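Local coordinates for protein putative phosphohistidine phosphatase SixA (Agrobacterium tumefaciens, PDB 2RFL) that probably hydrolyses phosphohistidine or a related phosphorylated substrate, as a putative SixA-type member of the histidine phosphatase superfamily, at residues N116-M119 against E120-E124. Sequence-based numbering, arbitrary orientation.
Sequences NPTM and EATLE
The backbone N of A121 bonds to P117 O (2.8 Å), and i+4 bonds from T122 N to T118 O (3.0 Å) and from L123 N to M119 O carry the first turns of the helix onward. At its entrance a side chain stands in for a backbone carbonyl: N116 OD1 accepts the N-H of E120 at 3.2 Å, with a somewhat bent N-H...O angle of 146°. The same oxygen rests on E120 CB (3.4 Å), while the carboxylate of E120 passes slantwise across the amide, the two planes 55° apart. The extended chain of E120, its CG turned away from the backbone N, brings OE1 within 3.7 Å of N116 ND2; a water spans the two, donating to OE1 and weakly accepting from ND2. ND2 also donates to F140 O, which helps fix the amide's rotation. Asn-Pro, joined by a cis peptide, closes the Gly-His-Asn-Pro sequence at the end of strand 109-114, probably the second histidine motif of the superfamily; N116 also touches R15 of the adjacent strand 10-15. On the buried side, T122 OG1 lies beside its own backbone N, anti to the carbonyl carbon (chi1 -43°), and points back at T118 O; the modelled 2.5 Å between OG1 and that oxygen is doubtfully short. Y97 N provides OG1 with a further hydrogen bond, and M119 and L123 both pack on L13.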
ATOM      1  N   ASN A 116       5.093  -2.104  -7.302  1.00 32.05           N
ATOM      2  CA  ASN A 116       6.492  -1.774  -7.577  1.00 32.29           C
ATOM      3  C   ASN A 116       6.707  -1.474  -9.075  1.00 32.25           C
ATOM      4  O   ASN A 116       6.011  -2.038  -9.898  1.00 32.69           O
ATOM      5  CB  ASN A 116       7.396  -2.938  -7.126  1.00 32.42           C
ATOM      6  CG  ASN A 116       7.885  -2.798  -5.674  1.00 33.87           C
ATOM      7  OD1 ASN A 116       7.703  -1.766  -5.013  1.00 35.29           O
ATOM      8  ND2 ASN A 116       8.533  -3.839  -5.185  1.00 36.97           N
ATOM      9  N   PRO A 117       7.683  -0.615  -9.443  1.00 32.18           N
ATOM     10  CA  PRO A 117       8.621   0.191  -8.661  1.00 32.60           C
ATOM     11  C   PRO A 117       7.961   1.400  -8.020  1.00 32.89           C
ATOM     12  O   PRO A 117       8.543   1.978  -7.101  1.00 33.86           O
ATOM     13  CB  PRO A 117       9.617   0.722  -9.708  1.00 32.16           C
ATOM     14  CG  PRO A 117       9.175   0.307 -10.979  1.00 30.41           C
ATOM     15  CD  PRO A 117       7.899  -0.424 -10.893  1.00 33.04           C
ATOM     16  N   THR A 118       6.789   1.797  -8.522  1.00 32.35           N
ATOM     17  CA  THR A 118       6.108   2.979  -8.009  1.00 32.83           C
ATOM     18  C   THR A 118       5.902   2.998  -6.489  1.00 32.31           C
ATOM     19  O   THR A 118       6.048   4.027  -5.865  1.00 32.59           O
ATOM     20  CB  THR A 118       4.776   3.162  -8.705  1.00 32.49           C
ATOM     21  OG1 THR A 118       4.892   2.642 -10.029  1.00 35.01           O
ATOM     22  CG2 THR A 118       4.366   4.642  -8.740  1.00 30.41           C
HETATM   23  N   MSE A 119       5.546   1.867  -5.908  1.00 32.97           N
HETATM   24  CA  MSE A 119       5.320   1.790  -4.460  1.00 33.84           C
HETATM   25  C   MSE A 119       6.626   2.044  -3.676  1.00 33.46           C
HETATM   26  O   MSE A 119       6.672   2.926  -2.814  1.00 31.88           O
HETATM   27  CB  MSE A 119       4.651   0.446  -4.071  1.00 33.49           C
HETATM   28  CG  MSE A 119       3.950   0.438  -2.671  1.00 36.06           C
HETATM   29 SE   MSE A 119       2.627   1.903  -2.324  0.95 46.98          SE
HETATM   30  CE  MSE A 119       1.258   1.437  -3.660  1.00 41.09           C
ATOM     31  N   GLU A 120       7.669   1.265  -3.999  1.00 34.51           N
ATOM     32  CA  GLU A 120       9.025   1.469  -3.445  1.00 35.01           C
ATOM     33  C   GLU A 120       9.514   2.907  -3.657  1.00 33.48           C
ATOM     34  O   GLU A 120      10.062   3.506  -2.737  1.00 32.95           O
ATOM     35  CB  GLU A 120      10.038   0.447  -4.009  1.00 36.00           C
ATOM     36  CG  GLU A 120      11.215   0.139  -3.061  1.00 41.03           C
ATOM     37  CD  GLU A 120      12.114  -1.059  -3.501  1.00 46.96           C
ATOM     38  OE1 GLU A 120      11.597  -2.055  -4.059  1.00 48.51           O
ATOM     39  OE2 GLU A 120      13.355  -0.996  -3.285  1.00 50.10           O
ATOM     40  N   ALA A 121       9.288   3.474  -4.842  1.00 32.18           N
ATOM     41  CA  ALA A 121       9.698   4.868  -5.099  1.00 31.98           C
ATOM     42  C   ALA A 121       8.994   5.915  -4.221  1.00 30.71           C
ATOM     43  O   ALA A 121       9.605   6.860  -3.747  1.00 30.90           O
ATOM     44  CB  ALA A 121       9.547   5.205  -6.549  1.00 32.46           C
ATOM     45  N   THR A 122       7.714   5.711  -3.990  1.00 29.80           N
ATOM     46  CA  THR A 122       6.940   6.514  -3.078  1.00 28.60           C
ATOM     47  C   THR A 122       7.455   6.525  -1.647  1.00 29.02           C
ATOM     48  O   THR A 122       7.536   7.586  -1.016  1.00 28.19           O
ATOM     49  CB  THR A 122       5.485   6.057  -3.119  1.00 27.95           C
ATOM     50  OG1 THR A 122       5.127   5.839  -4.497  1.00 26.14           O
ATOM     51  CG2 THR A 122       4.593   7.110  -2.500  1.00 24.92           C
ATOM     52  N   LEU A 123       7.797   5.360  -1.116  1.00 29.41           N
ATOM     53  CA  LEU A 123       8.347   5.317   0.245  1.00 29.60           C
ATOM     54  C   LEU A 123       9.680   6.012   0.259  1.00 31.39           C
ATOM     55  O   LEU A 123       9.950   6.802   1.166  1.00 32.03           O
ATOM     56  CB  LEU A 123       8.478   3.869   0.733  1.00 29.42           C
ATOM     57  CG  LEU A 123       9.027   3.561   2.124  1.00 27.40           C
ATOM     58  CD1 LEU A 123       8.208   4.307   3.180  1.00 28.21           C
ATOM     59  CD2 LEU A 123       9.043   2.044   2.387  1.00 20.13           C
ATOM     60  N   GLU A 124      10.499   5.741  -0.764  1.00 32.83           N
ATOM     61  CA  GLU A 124      11.814   6.347  -0.890  1.00 35.60           C
ATOM     62  C   GLU A 124      11.667   7.880  -0.853  1.00 36.01           C
ATOM     63  O   GLU A 124      12.336   8.549  -0.073  1.00 34.32           O
ATOM     64  CB  GLU A 124      12.580   5.844  -2.153  1.00 36.27           C
ATOM     65  CG  GLU A 124      14.071   6.243  -2.189  1.00 40.48           C
ATOM     66  CD  GLU A 124      14.775   6.158  -3.575  1.00 46.99           C
ATOM     67  OE1 GLU A 124      14.129   5.895  -4.626  1.00 46.33           O
ATOM     68  OE2 GLU A 124      16.013   6.376  -3.599  1.00 49.37           O
TER
HETATM   69  O   HOH W   1      10.628  -4.785  -3.603  1.00 60.52           O